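Local structure of probable antibiotics synthesis protein (Thermus thermophilus, 2DCT) at residues 2-7 and 20-25; 44-49 and 83-88; 52-57 and 96-101; 62-67 and 78-83. The protein is of unknown function but is a small metal-binding cupin that may take part in antibiotic synthesis. All coordinates share one frame; numbering follows the deposited sequence.

Contact 1. Residues 2-7 and 20-25; sequences EIKDLK and IPVFQS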
# COMPACT_ATOMS: atom_id res chain seq x y z
N GLU A 2 -8.91 -0.25 -12.74
CA GLU A 2 -8.63 -1.49 -12.06
C GLU A 2 -8.79 -1.23 -10.57
O GLU A 2 -8.02 -0.49 -9.98
CB GLU A 2 -7.20 -1.94 -12.34
CG GLU A 2 -6.94 -2.29 -13.79
CD GLU A 2 -5.54 -2.84 -13.97
OE1 GLU A 2 -5.09 -3.57 -13.07
OE2 GLU A 2 -4.91 -2.54 -15.00
N ILE A 3 -9.83 -1.80 -9.98
CA ILE A 3 -10.08 -1.63 -8.57
C ILE A 3 -10.32 -3.03 -8.02
O ILE A 3 -11.10 -3.80 -8.58
CB ILE A 3 -11.30 -0.70 -8.33
CG1 ILE A 3 -11.49 -0.45 -6.84
CG2 ILE A 3 -12.55 -1.30 -8.94
CD1 ILE A 3 -12.45 0.70 -6.53
N LYS A 4 -9.63 -3.36 -6.94
CA LYS A 4 -9.76 -4.68 -6.36
C LYS A 4 -9.90 -4.64 -4.86
O LYS A 4 -9.35 -3.76 -4.20
CB LYS A 4 -8.54 -5.54 -6.70
CG LYS A 4 -8.24 -5.65 -8.18
CD LYS A 4 -7.18 -6.71 -8.44
CE LYS A 4 -6.77 -6.72 -9.90
NZ LYS A 4 -5.85 -7.85 -10.20
N ASP A 5 -10.66 -5.59 -4.34
CA ASP A 5 -10.85 -5.72 -2.91
C ASP A 5 -9.71 -6.66 -2.54
O ASP A 5 -9.79 -7.86 -2.78
CB ASP A 5 -12.20 -6.37 -2.62
CG ASP A 5 -12.49 -6.45 -1.15
OD1 ASP A 5 -11.55 -6.74 -0.37
OD2 ASP A 5 -13.66 -6.24 -0.76
N LEU A 6 -8.65 -6.11 -1.96
CA LEU A 6 -7.47 -6.89 -1.62
C LEU A 6 -7.67 -8.19 -0.87
O LEU A 6 -7.16 -9.23 -1.28
CB LEU A 6 -6.47 -6.02 -0.87
CG LEU A 6 -6.01 -4.77 -1.62
CD1 LEU A 6 -4.74 -4.26 -0.96
CD2 LEU A 6 -5.74 -5.09 -3.08
N LYS A 7 -8.39 -8.13 0.24
CA LYS A 7 -8.62 -9.33 1.03
C LYS A 7 -9.24 -10.45 0.21
O LYS A 7 -8.86 -11.61 0.35
CB LYS A 7 -9.53 -9.02 2.23
CG LYS A 7 -8.79 -8.53 3.47
CD LYS A 7 -7.83 -7.39 3.16
CE LYS A 7 -7.29 -6.77 4.43
NZ LYS A 7 -8.39 -6.16 5.23
N ILE A 20 0.54 -12.98 -4.53
CA ILE A 20 -0.57 -12.68 -5.41
C ILE A 20 -0.51 -11.24 -5.89
O ILE A 20 -0.85 -10.31 -5.17
CB ILE A 20 -1.89 -12.90 -4.66
CG1 ILE A 20 -1.94 -14.34 -4.14
CG2 ILE A 20 -3.07 -12.62 -5.57
CD1 ILE A 20 -3.07 -14.61 -3.19
N PRO A 21 -0.04 -11.04 -7.13
CA PRO A 21 0.05 -9.68 -7.67
C PRO A 21 -1.34 -9.04 -7.70
O PRO A 21 -2.29 -9.64 -8.19
CB PRO A 21 0.61 -9.91 -9.07
CG PRO A 21 1.45 -11.14 -8.90
CD PRO A 21 0.56 -12.02 -8.05
N VAL A 22 -1.44 -7.83 -7.16
CA VAL A 22 -2.72 -7.13 -7.15
C VAL A 22 -2.90 -6.41 -8.47
O VAL A 22 -3.94 -6.52 -9.11
CB VAL A 22 -2.79 -6.11 -6.01
CG1 VAL A 22 -4.10 -5.34 -6.08
CG2 VAL A 22 -2.66 -6.81 -4.68
N PHE A 23 -1.89 -5.65 -8.85
CA PHE A 23 -1.93 -4.93 -10.11
C PHE A 23 -0.65 -5.20 -10.85
O PHE A 23 0.38 -5.51 -10.25
CB PHE A 23 -2.03 -3.42 -9.87
CG PHE A 23 -3.28 -3.00 -9.16
CD1 PHE A 23 -4.53 -3.19 -9.74
CD2 PHE A 23 -3.21 -2.41 -7.91
CE1 PHE A 23 -5.69 -2.80 -9.09
CE2 PHE A 23 -4.36 -2.01 -7.24
CZ PHE A 23 -5.60 -2.21 -7.83
N GLN A 24 -0.72 -5.08 -12.16
CA GLN A 24 0.44 -5.26 -13.00
C GLN A 24 0.80 -3.84 -13.40
O GLN A 24 0.19 -3.26 -14.29
CB GLN A 24 0.10 -6.10 -14.22
CG GLN A 24 -0.11 -7.57 -13.90
CD GLN A 24 1.07 -8.16 -13.16
OE1 GLN A 24 2.22 -7.97 -13.55
NE2 GLN A 24 0.80 -8.89 -12.08
N SER A 25 1.76 -3.29 -12.68
CA SER A 25 2.24 -1.94 -12.94
C SER A 25 3.65 -2.07 -13.47
O SER A 25 4.42 -2.89 -13.00
CB SER A 25 2.26 -1.14 -11.63
OG SER A 25 3.04 0.03 -11.78
O HOH W 1 -2.19 -2.95 -15.59
O HOH W 2 -4.87 -9.60 -8.30
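The ammonium of Lys4 has two partners, one direct and one through water: NZ donates to Val22 O at 2.6 Å, meeting the oxygen 19° out of the carbonyl plane, and at 2.8 Å to a water that in turn donates to Pro21 O. The lysine chain runs out nearly straight beyond CG, which lays its CD alongside Val22 CG1 while the tip reaches the corner where the chain turns. Glu2 makes a second water-bridged link, OE2 to Gln24 O. Its other oxygen, OE1, lies 3.4 Å from Phe23 CD1 at the ring edge, near the ring plane, and the carboxylate is turned 57° from the ring. Strand 2-5 does not pair with the 20-25 segment here; it joins an antiparallel sheet of the second subunit, so the sheet runs on across the interface, consistent with an N-terminal arm exchanged between cupin subunits, and Phe23 also meets Phe78 of that subunit. Val22 CG1 lies 3.5 Å above the plane of the Phe23 ring, toward its rim. The same methyl is 3.4 Å from Leu6 CD2, a tight contact; the Leu6 and Val22 side chains cross at about a right angle. Leu32 touches both.

Contact 2. Residues 44-49 and 83-88; sequences HVHEGS and APHGVR. With NA (sodium ion), chain C.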
# COMPACT_ATOMS: atom_id res chain seq x y z
N HIS A 44 15.61 -11.48 1.21
CA HIS A 44 15.97 -11.13 -0.14
C HIS A 44 16.55 -9.73 -0.12
O HIS A 44 16.40 -8.99 0.86
CB HIS A 44 14.72 -11.17 -1.04
CG HIS A 44 15.02 -11.06 -2.50
ND1 HIS A 44 15.36 -12.15 -3.28
CD2 HIS A 44 15.01 -9.99 -3.33
CE1 HIS A 44 15.54 -11.76 -4.53
NE2 HIS A 44 15.33 -10.45 -4.59
N VAL A 45 17.23 -9.40 -1.20
CA VAL A 45 17.82 -8.09 -1.33
C VAL A 45 17.51 -7.57 -2.72
O VAL A 45 17.71 -8.27 -3.71
CB VAL A 45 19.35 -8.12 -1.17
CG1 VAL A 45 19.93 -6.75 -1.49
CG2 VAL A 45 19.71 -8.52 0.24
N HIS A 46 16.98 -6.36 -2.77
CA HIS A 46 16.70 -5.71 -4.04
C HIS A 46 17.68 -4.57 -4.06
O HIS A 46 17.50 -3.57 -3.37
CB HIS A 46 15.28 -5.16 -4.08
CG HIS A 46 14.23 -6.21 -4.15
ND1 HIS A 46 14.26 -7.23 -5.07
CD2 HIS A 46 13.09 -6.38 -3.43
CE1 HIS A 46 13.19 -7.99 -4.92
NE2 HIS A 46 12.46 -7.49 -3.93
N GLU A 47 18.74 -4.73 -4.84
CA GLU A 47 19.75 -3.70 -4.92
C GLU A 47 19.20 -2.37 -5.41
O GLU A 47 19.68 -1.31 -5.02
CB GLU A 47 20.89 -4.16 -5.83
CG GLU A 47 21.63 -5.40 -5.34
CD GLU A 47 20.96 -6.71 -5.72
OE1 GLU A 47 19.83 -6.70 -6.25
OE2 GLU A 47 21.56 -7.78 -5.48
N GLY A 48 18.17 -2.42 -6.25
CA GLY A 48 17.64 -1.18 -6.78
C GLY A 48 16.16 -0.93 -6.59
O GLY A 48 15.58 -0.13 -7.30
N SER A 49 15.55 -1.61 -5.62
CA SER A 49 14.13 -1.39 -5.39
C SER A 49 13.83 -1.25 -3.92
O SER A 49 14.48 -1.89 -3.09
CB SER A 49 13.31 -2.56 -5.93
OG SER A 49 13.44 -2.68 -7.33
N ALA A 83 18.75 -3.23 1.49
CA ALA A 83 18.54 -3.80 2.81
C ALA A 83 17.97 -5.21 2.70
O ALA A 83 16.98 -5.43 2.03
CB ALA A 83 17.60 -2.93 3.62
N PRO A 84 18.62 -6.18 3.35
CA PRO A 84 18.08 -7.53 3.27
C PRO A 84 16.75 -7.44 4.00
O PRO A 84 16.62 -6.75 5.00
CB PRO A 84 19.10 -8.37 4.02
CG PRO A 84 19.67 -7.40 5.01
CD PRO A 84 19.83 -6.14 4.20
N HIS A 85 15.75 -8.13 3.48
CA HIS A 85 14.46 -8.06 4.12
C HIS A 85 13.70 -9.32 3.87
O HIS A 85 13.94 -10.05 2.91
CB HIS A 85 13.66 -6.88 3.56
CG HIS A 85 13.53 -6.92 2.07
ND1 HIS A 85 14.54 -6.51 1.23
CD2 HIS A 85 12.55 -7.42 1.28
CE1 HIS A 85 14.19 -6.75 -0.02
NE2 HIS A 85 12.99 -7.31 -0.02
N GLY A 86 12.77 -9.58 4.76
CA GLY A 86 11.96 -10.76 4.63
C GLY A 86 10.87 -10.62 5.65
O GLY A 86 10.86 -9.70 6.46
N VAL A 87 9.92 -11.53 5.57
CA VAL A 87 8.83 -11.53 6.52
C VAL A 87 8.58 -12.99 6.80
O VAL A 87 8.67 -13.83 5.92
CB VAL A 87 7.56 -10.88 5.94
CG1 VAL A 87 7.74 -9.38 5.88
CG2 VAL A 87 7.27 -11.44 4.56
N ARG A 88 8.31 -13.27 8.06
CA ARG A 88 8.05 -14.63 8.46
C ARG A 88 6.78 -14.63 9.27
O ARG A 88 6.60 -13.79 10.15
CB ARG A 88 9.19 -15.16 9.34
CG ARG A 88 10.55 -15.19 8.68
CD ARG A 88 11.61 -15.57 9.70
NE ARG A 88 11.59 -14.65 10.84
CZ ARG A 88 12.32 -14.80 11.94
NH1 ARG A 88 13.14 -15.84 12.07
NH2 ARG A 88 12.23 -13.91 12.92
NA NA C . 18.24 -10.36 -4.80
O HOH W 3 18.41 -11.61 -2.69
O HOH W 4 16.57 -4.68 -0.55
O HOH W 5 18.29 -8.97 -6.21
O HOH W 6 18.15 -12.60 -6.05
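His44 and His85 form an antiparallel hydrogen-bonded pair where strand 40-44 of the cupin barrel ends and strand 85-88 begins, beside a sodium site. Two backbone bonds close the pair, His44 N to His85 O and His85 N to His44 O, each 2.8 Å. Pro84 CA adds a CA-H...O contact to His44 O, and that oxygen also lies 3.0 Å above one face of the His85 imidazole, toward its rim.

Of the side-chain polar bonds, His85 ND1 to Ala83 O is almost straight (177°) and lies in the ring plane. It fixes the rotation of a ring whose CG sits between backbone N and carbonyl carbon (chi1 55°). Ala83 O also accepts a hydrogen bond from a water that accepts from His46 N, bridging the segments.

Among packing contacts, the His46 and His85 side chains cross at about a right angle, their ring planes 40° apart, with His46 CD2 3.5 Å from His85 NE2. Val45 CG2 rests on Pro84 CA and CB, the two side chains pointing the same way.

The metal contacts come from the 44-49 segment and water: sodium is held by Val45 O at 2.4 Å, by three waters, one of them hydrogen-bonded to Glu47 OE1, and by a longer bond of 2.9 Å from His44 NE2.

Contact 3. Residues 52-57 and 96-101; sequences VYYALE and LLLVVT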
# COMPACT_ATOMS: atom_id res chain seq x y z
N VAL A 52 7.92 -2.02 0.61
CA VAL A 52 7.19 -1.64 1.79
C VAL A 52 6.18 -2.74 2.03
O VAL A 52 5.45 -3.13 1.13
CB VAL A 52 6.45 -0.30 1.64
CG1 VAL A 52 5.72 0.02 2.93
CG2 VAL A 52 7.43 0.81 1.31
N TYR A 53 6.19 -3.25 3.25
CA TYR A 53 5.25 -4.28 3.64
C TYR A 53 4.21 -3.57 4.48
O TYR A 53 4.55 -2.71 5.29
CB TYR A 53 5.91 -5.32 4.54
CG TYR A 53 7.01 -6.13 3.92
CD1 TYR A 53 6.73 -7.23 3.12
CD2 TYR A 53 8.34 -5.85 4.21
CE1 TYR A 53 7.74 -8.04 2.63
CE2 TYR A 53 9.36 -6.64 3.73
CZ TYR A 53 9.06 -7.74 2.94
OH TYR A 53 10.08 -8.55 2.51
N TYR A 54 2.96 -3.92 4.27
CA TYR A 54 1.89 -3.35 5.06
C TYR A 54 1.05 -4.54 5.47
O TYR A 54 0.62 -5.32 4.63
CB TYR A 54 1.07 -2.36 4.24
CG TYR A 54 -0.21 -1.96 4.92
CD1 TYR A 54 -0.20 -1.21 6.09
CD2 TYR A 54 -1.43 -2.38 4.41
CE1 TYR A 54 -1.38 -0.88 6.73
CE2 TYR A 54 -2.62 -2.06 5.04
CZ TYR A 54 -2.58 -1.31 6.20
OH TYR A 54 -3.76 -1.00 6.84
N ALA A 55 0.83 -4.68 6.77
CA ALA A 55 0.05 -5.80 7.27
C ALA A 55 -1.43 -5.51 7.17
O ALA A 55 -1.97 -4.68 7.90
CB ALA A 55 0.43 -6.09 8.72
N LEU A 56 -2.08 -6.18 6.23
CA LEU A 56 -3.52 -6.03 6.03
C LEU A 56 -4.22 -6.86 7.09
O LEU A 56 -5.17 -6.41 7.73
CB LEU A 56 -3.91 -6.54 4.66
CG LEU A 56 -3.41 -5.75 3.46
CD1 LEU A 56 -3.59 -6.57 2.19
CD2 LEU A 56 -4.17 -4.44 3.36
N GLU A 57 -3.73 -8.08 7.27
CA GLU A 57 -4.29 -9.01 8.23
C GLU A 57 -3.18 -9.78 8.90
O GLU A 57 -2.15 -10.08 8.29
CB GLU A 57 -5.20 -10.03 7.55
CG GLU A 57 -6.32 -9.45 6.72
CD GLU A 57 -7.21 -10.55 6.18
OE1 GLU A 57 -6.67 -11.52 5.61
OE2 GLU A 57 -8.45 -10.44 6.31
N LEU A 96 -1.62 -11.53 5.87
CA LEU A 96 -1.82 -11.03 4.53
C LEU A 96 -1.16 -9.67 4.50
O LEU A 96 -1.49 -8.78 5.28
CB LEU A 96 -3.30 -10.90 4.21
CG LEU A 96 -3.58 -10.49 2.76
CD1 LEU A 96 -3.06 -11.55 1.80
CD2 LEU A 96 -5.08 -10.29 2.59
N LEU A 97 -0.21 -9.52 3.60
CA LEU A 97 0.51 -8.27 3.50
C LEU A 97 0.30 -7.64 2.14
O LEU A 97 0.16 -8.34 1.14
CB LEU A 97 2.00 -8.50 3.68
CG LEU A 97 2.42 -9.42 4.82
CD1 LEU A 97 3.93 -9.62 4.75
CD2 LEU A 97 2.00 -8.82 6.15
N LEU A 98 0.26 -6.31 2.14
CA LEU A 98 0.17 -5.54 0.92
C LEU A 98 1.63 -5.18 0.78
O LEU A 98 2.19 -4.50 1.64
CB LEU A 98 -0.68 -4.29 1.11
CG LEU A 98 -0.62 -3.32 -0.06
CD1 LEU A 98 -0.83 -4.05 -1.38
CD2 LEU A 98 -1.69 -2.25 0.14
N VAL A 99 2.25 -5.65 -0.29
CA VAL A 99 3.67 -5.44 -0.47
C VAL A 99 3.95 -4.68 -1.74
O VAL A 99 3.60 -5.11 -2.83
CB VAL A 99 4.39 -6.79 -0.49
CG1 VAL A 99 5.88 -6.58 -0.49
CG2 VAL A 99 3.96 -7.62 0.71
N VAL A 100 4.60 -3.54 -1.58
CA VAL A 100 4.92 -2.70 -2.70
C VAL A 100 6.42 -2.71 -2.92
O VAL A 100 7.19 -2.54 -1.98
CB VAL A 100 4.48 -1.25 -2.43
CG1 VAL A 100 4.86 -0.37 -3.61
CG2 VAL A 100 2.98 -1.20 -2.19
N THR A 101 6.82 -2.94 -4.16
CA THR A 101 8.23 -2.94 -4.50
C THR A 101 8.35 -2.00 -5.68
O THR A 101 7.64 -2.15 -6.67
CB THR A 101 8.74 -4.33 -4.91
OG1 THR A 101 8.49 -5.26 -3.85
CG2 THR A 101 10.23 -4.30 -5.17
O HOH W 7 3.00 -1.91 1.32
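Strands 52-55 and 96-101 run antiparallel, their axes 4.5 Å apart at closest, with paired bonds at Val52-Val100 and Tyr54-Leu98. At the far end Leu96 O accepts from both Leu56 N (2.8 Å) and Glu57 N (3.1 Å), the second on a lone pair, so two residues face one: a classic beta bulge. A water donating to Val52 O and Leu98 O bridges the strands.

On one face, Tyr53 and Val99 lie side by side, with Tyr53 CD1 3.7 Å from Val99 CG2, and Leu97 CD1 approaches the same ring atom. Leu97 CD2 reaches over Ala55. Tyr53 OH is hydrogen-bonded to Gln41 OE1. On the other face, Leu98 CB meets the Tyr54 ring at its edge, in plane, at 3.9 Å from CD2; Leu56, turned toward strand 96-101 by the bulge, brings CD1 to Leu98 CB from another side. Glu57 lies along Leu96, its OE1 3.6 Å from Leu96 CD2.

Tyr54 and Leu56 also pack on Leu56 and Tyr54 of the second subunit, and Val100 meets its own counterpart there. The Tyr53 face looks toward strands 67-71 and 85-88, as expected of the interior between the two sheets of a cupin beta-barrel.

Contact 4. Residues 62-67 and 78-83; sequences VRVGEE and FAPAGA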
# COMPACT_ATOMS: atom_id res chain seq x y z
N VAL A 62 8.89 -8.91 10.51
CA VAL A 62 9.53 -8.34 9.35
C VAL A 62 10.98 -8.04 9.66
O VAL A 62 11.31 -7.50 10.71
CB VAL A 62 8.84 -7.04 8.88
CG1 VAL A 62 8.82 -6.01 10.00
CG2 VAL A 62 9.56 -6.48 7.67
N ARG A 63 11.85 -8.45 8.75
CA ARG A 63 13.25 -8.17 8.91
C ARG A 63 13.63 -7.15 7.86
O ARG A 63 13.31 -7.31 6.69
CB ARG A 63 14.11 -9.40 8.70
CG ARG A 63 15.57 -9.03 8.81
CD ARG A 63 16.50 -10.01 8.16
NE ARG A 63 17.83 -9.42 8.08
CZ ARG A 63 18.92 -10.06 7.68
NH1 ARG A 63 18.84 -11.34 7.33
NH2 ARG A 63 20.08 -9.43 7.64
N VAL A 64 14.28 -6.09 8.30
CA VAL A 64 14.77 -5.07 7.39
C VAL A 64 16.15 -4.75 7.93
O VAL A 64 16.29 -4.24 9.04
CB VAL A 64 13.94 -3.79 7.40
CG1 VAL A 64 14.59 -2.77 6.48
CG2 VAL A 64 12.52 -4.08 6.93
N GLY A 65 17.16 -5.08 7.15
CA GLY A 65 18.51 -4.81 7.59
C GLY A 65 18.86 -5.58 8.84
O GLY A 65 18.62 -6.78 8.94
N GLU A 66 19.41 -4.86 9.82
CA GLU A 66 19.83 -5.46 11.07
C GLU A 66 18.70 -5.58 12.08
O GLU A 66 18.91 -6.00 13.22
CB GLU A 66 20.95 -4.63 11.68
CG GLU A 66 22.17 -4.51 10.81
CD GLU A 66 23.20 -3.56 11.39
OE1 GLU A 66 23.13 -2.35 11.10
OE2 GLU A 66 24.07 -4.04 12.15
N GLU A 67 17.49 -5.22 11.67
CA GLU A 67 16.39 -5.27 12.60
C GLU A 67 15.22 -6.13 12.18
O GLU A 67 14.99 -6.39 11.00
CB GLU A 67 15.89 -3.85 12.86
CG GLU A 67 16.95 -2.95 13.46
CD GLU A 67 16.50 -1.51 13.53
OE1 GLU A 67 16.29 -0.89 12.47
OE2 GLU A 67 16.37 -0.98 14.66
N PHE A 78 9.28 -0.37 6.00
CA PHE A 78 10.00 0.05 4.81
C PHE A 78 11.36 -0.62 4.69
O PHE A 78 12.18 -0.55 5.60
CB PHE A 78 10.12 1.57 4.88
CG PHE A 78 10.94 2.18 3.79
CD1 PHE A 78 10.77 1.81 2.46
CD2 PHE A 78 11.83 3.20 4.09
CE1 PHE A 78 11.49 2.44 1.45
CE2 PHE A 78 12.55 3.83 3.08
CZ PHE A 78 12.38 3.45 1.76
N ALA A 79 11.58 -1.29 3.57
CA ALA A 79 12.85 -1.95 3.30
C ALA A 79 13.48 -1.23 2.12
O ALA A 79 13.18 -1.52 0.97
CB ALA A 79 12.62 -3.41 2.96
N PRO A 80 14.36 -0.25 2.40
CA PRO A 80 14.99 0.46 1.29
C PRO A 80 15.90 -0.45 0.49
O PRO A 80 16.38 -1.47 0.99
CB PRO A 80 15.74 1.59 1.99
CG PRO A 80 16.12 0.97 3.29
CD PRO A 80 14.87 0.23 3.69
N ALA A 81 16.12 -0.07 -0.76
CA ALA A 81 16.98 -0.83 -1.66
C ALA A 81 18.28 -1.21 -0.98
O ALA A 81 18.89 -0.40 -0.29
CB ALA A 81 17.27 -0.01 -2.90
N GLY A 82 18.69 -2.46 -1.17
CA GLY A 82 19.93 -2.94 -0.60
C GLY A 82 19.78 -3.60 0.75
O GLY A 82 20.58 -4.45 1.12
N ALA A 83 18.75 -3.23 1.49
CA ALA A 83 18.54 -3.80 2.81
C ALA A 83 17.97 -5.21 2.70
O ALA A 83 16.98 -5.43 2.03
CB ALA A 83 17.60 -2.93 3.62
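Val64 is the bump here, a branched side chain set into a hollow made by Phe78 O, Ala79, Pro80 and Ala83 where strands 60-64 and 75-79 end at the same rim of the cupin barrel. With CG1 opposite the backbone N (chi1 177°), that methyl goes deepest: it lies 3.4 Å from Phe78 O and 3.7 Å from Ala79 CA, with Pro80 CD and Ala83 CB a little farther off. The other methyl, CG2, rests 4.0 Å from Ala79 CB. The small methyls of Ala79 and Ala83 thus form two walls of the hollow, and Pro80 CD a third.

Both segments turn sharply beside this pocket. A type II' turn runs from Val64 to Glu67, with Gly65 at positive phi, and a type II turn from Pro80 to Ala83 swings Ala83 back, so that its CB stands 4.2 Å from Gly65 N as well as near Val64. Pro80 N in turn sits over the centre of one face of the Phe78 ring. The Phe78 ring itself meets Phe23 of the second subunit. Met1 of that subunit packs on Val64.

Arg63 braces the first turn from outside the hollow: its guanidinium, side-on and in plane, grips Gly65 O with two nitrogens, NE at 2.9 Å and NH2 at 3.3 Å.

Overall arrangement
Contact 3 is the core of the four, about 4 Å from the chain centre and almost wholly buried; its backbone pairing and apolar faces contrast with contact 2 at the surface, where histidines, waters and sodium dominate. Contacts 2 and 4 share Ala83 and sit about 6 Å apart between centres, at the same end of the barrel, joined by backbone links from His46 to Gly82 and from Gly65 to Pro84. Contact 4 is side-chain packing without cross-segment polar bonds. Contact 1, across the chain centre from contacts 2 and 4, mixes a lysine-carbonyl bond and water bridges with apolar packing, and touches contact 3 through Leu6 and Lys7. All four reach the second subunit.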